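Local coordinates for enoyl-CoA hydratase (Thermus thermophilus, PDB 1WZ8) that probably catalyses the reversible hydration of enoyl-CoA thioesters as a hexameric lyase of the crotonase family, at the interface of chains A and B. Coordinates in Å, arbitrary orientation; residue numbers count along the deposited sequence, not the author numbering. Chains: chain A/B, enoyl-CoA hydratase.

Contact 1: the interface of chains A and B. Residues chain A 210-214, 216-217; chain B 142, 145-148, 170, 247, 263.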
loop_
_atom_site.group_PDB
_atom_site.type_symbol
_atom_site.label_atom_id
_atom_site.label_comp_id
_atom_site.label_asym_id
_atom_site.label_seq_id
_atom_site.Cartn_x
_atom_site.Cartn_y
_atom_site.Cartn_z
ATOM N N PRO A 210 -4.075 -9.859 -29.500
ATOM C CA PRO A 210 -5.432 -10.025 -28.964
ATOM C C PRO A 210 -5.878 -8.783 -28.192
ATOM O O PRO A 210 -5.369 -8.493 -27.108
ATOM C CB PRO A 210 -5.297 -11.258 -28.080
ATOM C CG PRO A 210 -3.918 -11.122 -27.543
ATOM C CD PRO A 210 -3.107 -10.680 -28.749
ATOM N N LYS A 211 -6.838 -8.065 -28.766
ATOM C CA LYS A 211 -7.363 -6.821 -28.207
ATOM C C LYS A 211 -7.748 -6.854 -26.731
ATOM O O LYS A 211 -7.262 -6.041 -25.938
ATOM C CB LYS A 211 -8.560 -6.363 -29.044
ATOM C CG LYS A 211 -9.099 -4.996 -28.699
ATOM C CD LYS A 211 -10.092 -4.550 -29.765
ATOM C CE LYS A 211 -10.515 -3.102 -29.575
ATOM N NZ LYS A 211 -11.325 -2.614 -30.731
ATOM N N GLU A 212 -8.628 -7.778 -26.361
ATOM C CA GLU A 212 -9.056 -7.873 -24.971
ATOM C C GLU A 212 -7.921 -8.282 -24.036
ATOM O O GLU A 212 -7.752 -7.703 -22.961
ATOM C CB GLU A 212 -10.208 -8.870 -24.824
ATOM C CG GLU A 212 -10.653 -9.057 -23.378
ATOM C CD GLU A 212 -11.841 -9.987 -23.240
ATOM O OE1 GLU A 212 -12.898 -9.693 -23.832
ATOM O OE2 GLU A 212 -11.722 -11.010 -22.533
ATOM N N ALA A 213 -7.152 -9.288 -24.440
ATOM C CA ALA A 213 -6.048 -9.762 -23.619
ATOM C C ALA A 213 -5.016 -8.657 -23.396
ATOM O O ALA A 213 -4.472 -8.527 -22.306
ATOM C CB ALA A 213 -5.396 -10.978 -24.267
ATOM N N LEU A 214 -4.746 -7.862 -24.426
ATOM C CA LEU A 214 -3.784 -6.770 -24.296
ATOM C C LEU A 214 -4.310 -5.706 -23.331
ATOM O O LEU A 214 -3.572 -5.201 -22.485
ATOM C CB LEU A 214 -3.498 -6.139 -25.666
ATOM C CG LEU A 214 -2.562 -6.943 -26.578
ATOM C CD1 LEU A 214 -2.626 -6.408 -28.002
ATOM C CD2 LEU A 214 -1.138 -6.872 -26.036
ATOM N N HIS A 216 -6.483 -6.069 -20.885
ATOM C CA HIS A 216 -6.427 -6.603 -19.530
ATOM C C HIS A 216 -5.018 -6.711 -18.956
ATOM O O HIS A 216 -4.810 -6.458 -17.768
ATOM C CB HIS A 216 -7.136 -7.956 -19.484
ATOM C CG HIS A 216 -8.613 -7.852 -19.710
ATOM N ND1 HIS A 216 -9.443 -8.950 -19.748
ATOM C CD2 HIS A 216 -9.409 -6.771 -19.886
ATOM C CE1 HIS A 216 -10.688 -8.549 -19.935
ATOM N NE2 HIS A 216 -10.696 -7.233 -20.023
ATOM N N THR A 217 -4.048 -7.077 -19.792
ATOM C CA THR A 217 -2.673 -7.197 -19.325
ATOM C C THR A 217 -2.117 -5.811 -19.001
ATOM O O THR A 217 -1.461 -5.620 -17.972
ATOM C CB THR A 217 -1.773 -7.886 -20.383
ATOM O OG1 THR A 217 -2.296 -9.188 -20.675
ATOM C CG2 THR A 217 -0.355 -8.040 -19.861
ATOM N N LEU B 142 -0.157 -13.867 -24.371
ATOM C CA LEU B 142 -0.722 -13.033 -25.426
ATOM C C LEU B 142 -0.800 -13.778 -26.757
ATOM O O LEU B 142 -1.701 -13.534 -27.556
ATOM C CB LEU B 142 0.083 -11.736 -25.576
ATOM C CG LEU B 142 -0.217 -10.620 -24.564
ATOM C CD1 LEU B 142 -1.631 -10.097 -24.776
ATOM C CD2 LEU B 142 -0.054 -11.142 -23.141
ATOM N N GLY B 145 -3.784 -15.884 -26.640
ATOM C CA GLY B 145 -5.010 -15.109 -26.720
ATOM C C GLY B 145 -5.632 -14.720 -25.389
ATOM O O GLY B 145 -6.803 -14.343 -25.346
ATOM N N VAL B 146 -4.864 -14.815 -24.305
ATOM C CA VAL B 146 -5.361 -14.453 -22.977
ATOM C C VAL B 146 -4.357 -13.565 -22.241
ATOM O O VAL B 146 -3.182 -13.527 -22.594
ATOM C CB VAL B 146 -5.642 -15.702 -22.110
ATOM C CG1 VAL B 146 -6.776 -16.515 -22.725
ATOM C CG2 VAL B 146 -4.376 -16.549 -21.985
ATOM N N ALA B 147 -4.824 -12.858 -21.216
ATOM C CA ALA B 147 -3.957 -11.966 -20.453
ATOM C C ALA B 147 -2.849 -12.728 -19.722
ATOM O O ALA B 147 -2.989 -13.914 -19.428
ATOM C CB ALA B 147 -4.792 -11.154 -19.460
ATOM N N ALA B 148 -1.740 -12.046 -19.445
ATOM C CA ALA B 148 -0.621 -12.673 -18.744
ATOM C C ALA B 148 -0.933 -12.620 -17.257
ATOM O O ALA B 148 -0.429 -11.762 -16.539
ATOM C CB ALA B 148 0.677 -11.918 -19.038
ATOM N N LEU B 170 3.696 -7.817 -23.468
ATOM C CA LEU B 170 2.694 -7.400 -24.442
ATOM C C LEU B 170 2.998 -7.890 -25.854
ATOM O O LEU B 170 2.081 -8.100 -26.650
ATOM C CB LEU B 170 2.566 -5.872 -24.448
ATOM C CG LEU B 170 2.076 -5.231 -23.148
ATOM C CD1 LEU B 170 1.982 -3.722 -23.323
ATOM C CD2 LEU B 170 0.713 -5.813 -22.770
ATOM N N GLU B 247 -10.872 -14.742 -28.517
ATOM C CA GLU B 247 -9.433 -14.608 -28.719
ATOM C C GLU B 247 -8.697 -15.884 -28.310
ATOM O O GLU B 247 -7.746 -16.297 -28.972
ATOM C CB GLU B 247 -8.905 -13.395 -27.950
ATOM C CG GLU B 247 -9.630 -12.112 -28.323
ATOM C CD GLU B 247 -9.075 -10.881 -27.632
ATOM O OE1 GLU B 247 -8.408 -11.027 -26.587
ATOM O OE2 GLU B 247 -9.323 -9.762 -28.134
ATOM N N PHE B 263 -6.450 -12.697 -34.695
ATOM C CA PHE B 263 -7.368 -12.189 -33.687
ATOM C C PHE B 263 -8.431 -11.250 -34.238
ATOM O O PHE B 263 -8.157 -10.423 -35.103
ATOM C CB PHE B 263 -6.560 -11.530 -32.565
ATOM C CG PHE B 263 -5.684 -12.499 -31.815
ATOM C CD1 PHE B 263 -4.305 -12.320 -31.757
ATOM C CD2 PHE B 263 -6.241 -13.606 -31.180
ATOM C CE1 PHE B 263 -3.495 -13.226 -31.075
ATOM C CE2 PHE B 263 -5.438 -14.520 -30.493
ATOM C CZ PHE B 263 -4.064 -14.329 -30.442
HETATM O O HOH W 1 -8.654 -9.589 -30.824
#
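In this crotonase-family hexamer the N-terminus of helix 211-226 of chain A is capped by a carboxylate from the neighbouring subunit. B:Glu247 leaves its own helix with CG beside the backbone N (chi1 -56°) and runs extended, so its carboxylate reaches the backbone amides of the first turn and lies against A:Glu212 CB. B:Glu247 OE2 accepts from A:Glu212 N at 2.8 Å, nearly straight (166° at H), and B:Glu247 OE1 accepts from A:Ala213 N at 3.0 Å, each through its syn lone pair. This two-pronged grip fixes the rotation of the carboxylate; the helix start would favour the charged form, which the nearby A:Glu212 carboxylate may partly oppose. An alanine here would remove both capping acceptors and would probably weaken the hold on the helix start.

The tight side lies along the buried flank of the helix. A:Pro210 CB sits over the centre of the B:Phe263 ring, 3.8 Å from its centroid, while CG turns to the carbonyl O and CD1 of B:Leu142, and CD lies between that O and the ring. The CD1 branch of B:Leu142 crosses obliquely against A:Leu214 CD2 at 3.5 Å, a close fit, and the methyl of A:Ala213 presses on the B:Val146–B:Ala147 backbone. One turn on, A:Thr217 points OG1 beside its backbone N (chi1 -59°), where it donates to A:Ala213 O at 2.8 Å and accepts from B:Ala148 N at 3.2 Å; CG2 faces B:Leu170 CD2.

The looser side is at the carboxylate's outer rim. A water bridges B:Glu247 OE2, at 2.8 Å, to A:Lys211 N, whose N-H points away from the carboxylate itself. A:Lys211 and A:Glu212 both run on extended, CG anti to the backbone N.

Contact 2: the interface of chains A and B. Residues chain A 158, 223-224, 227-228; chain B 154, 158, 228, 231.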
loop_
_atom_site.group_PDB
_atom_site.type_symbol
_atom_site.label_atom_id
_atom_site.label_comp_id
_atom_site.label_asym_id
_atom_site.label_seq_id
_atom_site.Cartn_x
_atom_site.Cartn_y
_atom_site.Cartn_z
ATOM N N LEU A 158 10.130 2.458 -10.710
ATOM C CA LEU A 158 9.787 1.143 -11.248
ATOM C C LEU A 158 10.373 0.885 -12.628
ATOM O O LEU A 158 10.143 -0.169 -13.218
ATOM C CB LEU A 158 8.270 0.952 -11.297
ATOM C CG LEU A 158 7.564 0.680 -9.967
ATOM C CD1 LEU A 158 6.073 0.478 -10.216
ATOM C CD2 LEU A 158 8.166 -0.556 -9.303
ATOM N N HIS A 223 -1.637 -1.194 -12.554
ATOM C CA HIS A 223 -2.041 -1.026 -11.166
ATOM C C HIS A 223 -0.785 -0.839 -10.310
ATOM O O HIS A 223 -0.866 -0.370 -9.172
ATOM C CB HIS A 223 -2.838 -2.236 -10.663
ATOM C CG HIS A 223 -4.317 -2.113 -10.869
ATOM N ND1 HIS A 223 -5.033 -1.004 -10.470
ATOM C CD2 HIS A 223 -5.217 -2.971 -11.404
ATOM C CE1 HIS A 223 -6.313 -1.186 -10.750
ATOM N NE2 HIS A 223 -6.451 -2.370 -11.316
ATOM N N TRP A 224 0.375 -1.222 -10.841
ATOM C CA TRP A 224 1.606 -1.024 -10.088
ATOM C C TRP A 224 1.843 0.474 -9.974
ATOM O O TRP A 224 2.242 0.971 -8.925
ATOM C CB TRP A 224 2.805 -1.685 -10.772
ATOM C CG TRP A 224 2.918 -3.149 -10.485
ATOM C CD1 TRP A 224 2.214 -4.160 -11.076
ATOM C CD2 TRP A 224 3.763 -3.766 -9.507
ATOM N NE1 TRP A 224 2.569 -5.366 -10.529
ATOM C CE2 TRP A 224 3.517 -5.156 -9.562
ATOM C CE3 TRP A 224 4.704 -3.281 -8.589
ATOM C CZ2 TRP A 224 4.179 -6.068 -8.734
ATOM C CZ3 TRP A 224 5.367 -4.192 -7.761
ATOM C CH2 TRP A 224 5.098 -5.570 -7.843
ATOM N N SER A 227 -0.941 2.326 -7.718
ATOM C CA SER A 227 -0.756 2.200 -6.277
ATOM C C SER A 227 0.109 3.327 -5.706
ATOM O O SER A 227 0.121 3.555 -4.499
ATOM C CB SER A 227 -0.118 0.845 -5.944
ATOM O OG SER A 227 -0.998 -0.225 -6.236
ATOM N N PHE A 228 0.824 4.032 -6.580
ATOM C CA PHE A 228 1.702 5.120 -6.159
ATOM C C PHE A 228 1.250 6.475 -6.689
ATOM O O PHE A 228 2.046 7.404 -6.799
ATOM C CB PHE A 228 3.133 4.836 -6.618
ATOM C CG PHE A 228 3.764 3.661 -5.921
ATOM C CD1 PHE A 228 4.430 3.834 -4.712
ATOM C CD2 PHE A 228 3.645 2.374 -6.446
ATOM C CE1 PHE A 228 4.978 2.752 -4.036
ATOM C CE2 PHE A 228 4.194 1.278 -5.772
ATOM C CZ PHE A 228 4.856 1.465 -4.564
ATOM N N LEU B 154 2.693 -10.295 -10.838
ATOM C CA LEU B 154 3.195 -10.347 -9.476
ATOM C C LEU B 154 4.712 -10.184 -9.447
ATOM O O LEU B 154 5.244 -9.450 -8.625
ATOM C CB LEU B 154 2.853 -11.686 -8.805
ATOM C CG LEU B 154 3.266 -11.781 -7.326
ATOM C CD1 LEU B 154 2.342 -10.921 -6.457
ATOM C CD2 LEU B 154 3.192 -13.226 -6.865
ATOM N N LEU B 158 9.013 -6.035 -10.289
ATOM C CA LEU B 158 10.085 -5.958 -9.302
ATOM C C LEU B 158 11.326 -6.756 -9.692
ATOM O O LEU B 158 12.263 -6.888 -8.904
ATOM C CB LEU B 158 9.596 -6.426 -7.927
ATOM C CG LEU B 158 8.634 -5.479 -7.205
ATOM C CD1 LEU B 158 8.213 -6.084 -5.873
ATOM C CD2 LEU B 158 9.318 -4.134 -6.984
ATOM N N PHE B 228 1.586 -6.925 -3.295
ATOM C CA PHE B 228 0.938 -6.809 -4.591
ATOM C C PHE B 228 0.147 -8.055 -4.962
ATOM O O PHE B 228 -0.075 -8.333 -6.137
ATOM C CB PHE B 228 1.986 -6.504 -5.660
ATOM C CG PHE B 228 2.626 -5.163 -5.491
ATOM C CD1 PHE B 228 2.112 -4.047 -6.138
ATOM C CD2 PHE B 228 3.713 -5.004 -4.640
ATOM C CE1 PHE B 228 2.666 -2.789 -5.935
ATOM C CE2 PHE B 228 4.277 -3.751 -4.428
ATOM C CZ PHE B 228 3.753 -2.640 -5.076
ATOM N N HIS B 231 -2.995 -7.295 -6.929
ATOM C CA HIS B 231 -2.642 -6.968 -8.310
ATOM C C HIS B 231 -2.520 -8.249 -9.127
ATOM O O HIS B 231 -3.037 -8.356 -10.242
ATOM C CB HIS B 231 -1.301 -6.229 -8.357
ATOM C CG HIS B 231 -1.297 -4.922 -7.627
ATOM N ND1 HIS B 231 -1.607 -4.815 -6.287
ATOM C CD2 HIS B 231 -0.989 -3.670 -8.043
ATOM C CE1 HIS B 231 -1.488 -3.553 -5.911
ATOM N NE2 HIS B 231 -1.114 -2.838 -6.958
#
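The A:Trp224 indole and the B:Phe228 ring lie face on face, almost parallel: the planes of the indole's six-membered ring and the phenyl are inclined by 8°, with centroids 3.7 Å from each other. A:Trp224 CZ3 stands over the middle of the phenyl. The edge of the phenyl, CD1, stands over the centre of the B:His231 imidazole, whose CD2 lies in plane at the phenyl edge; the imidazole also meets the five-membered ring of the indole edge-to-face. B:Leu158 comes over the CZ3/CH2 rim of the indole from the side opposite B:Phe228, its CG 3.6 Å from A:Trp224 CZ3. A:Phe228 crosses B:Phe228 at about a right angle, its CE2 4.0 Å from B:Phe228 CZ.

At the imidazole edge, in its plane, lie A:His223 O, A:Trp224 N and A:Ser227 CB. B:His231, with CG beside its backbone N (chi1 -62°), brings NE2 to A:Ser227 OG at 2.7 Å, a hydrogen bond whose direction is not decided. A:Ser227 OG also donates to A:His223 O at 2.9 Å, nearly along the C=O axis. If the hydroxyl proton is so used, NE2 is likely to be the donor to OG; its bond to A:His223 O is weak and bent. These bonds, with the phenyl edge on its face, should limit the imidazole's rotation. The site clamps the C-terminal end of one subunit's helix against its neighbour's aromatic residues and is likely to hold two subunits of the hexamer together.

Contact 1 and contact 2 lie about 19 Å apart, centre to centre, and are joined by helix 211-226 of chain A, which enters contact 1 with its first turns and contact 2 with its last. This helix is thereby held against chain B at both ends, so that its tilt as well as its position should be fixed. Chain B answers with helices 141-144, 162-171 and 246-256, loop 145-148 and B:Phe263 near the C-terminus at contact 1, and with helices 152-155, 157-160 and 229-241 and the loop residue B:Phe228 at contact 2. Such two-point attachment probably sets the relative orientation of neighbouring subunits in the hexamer.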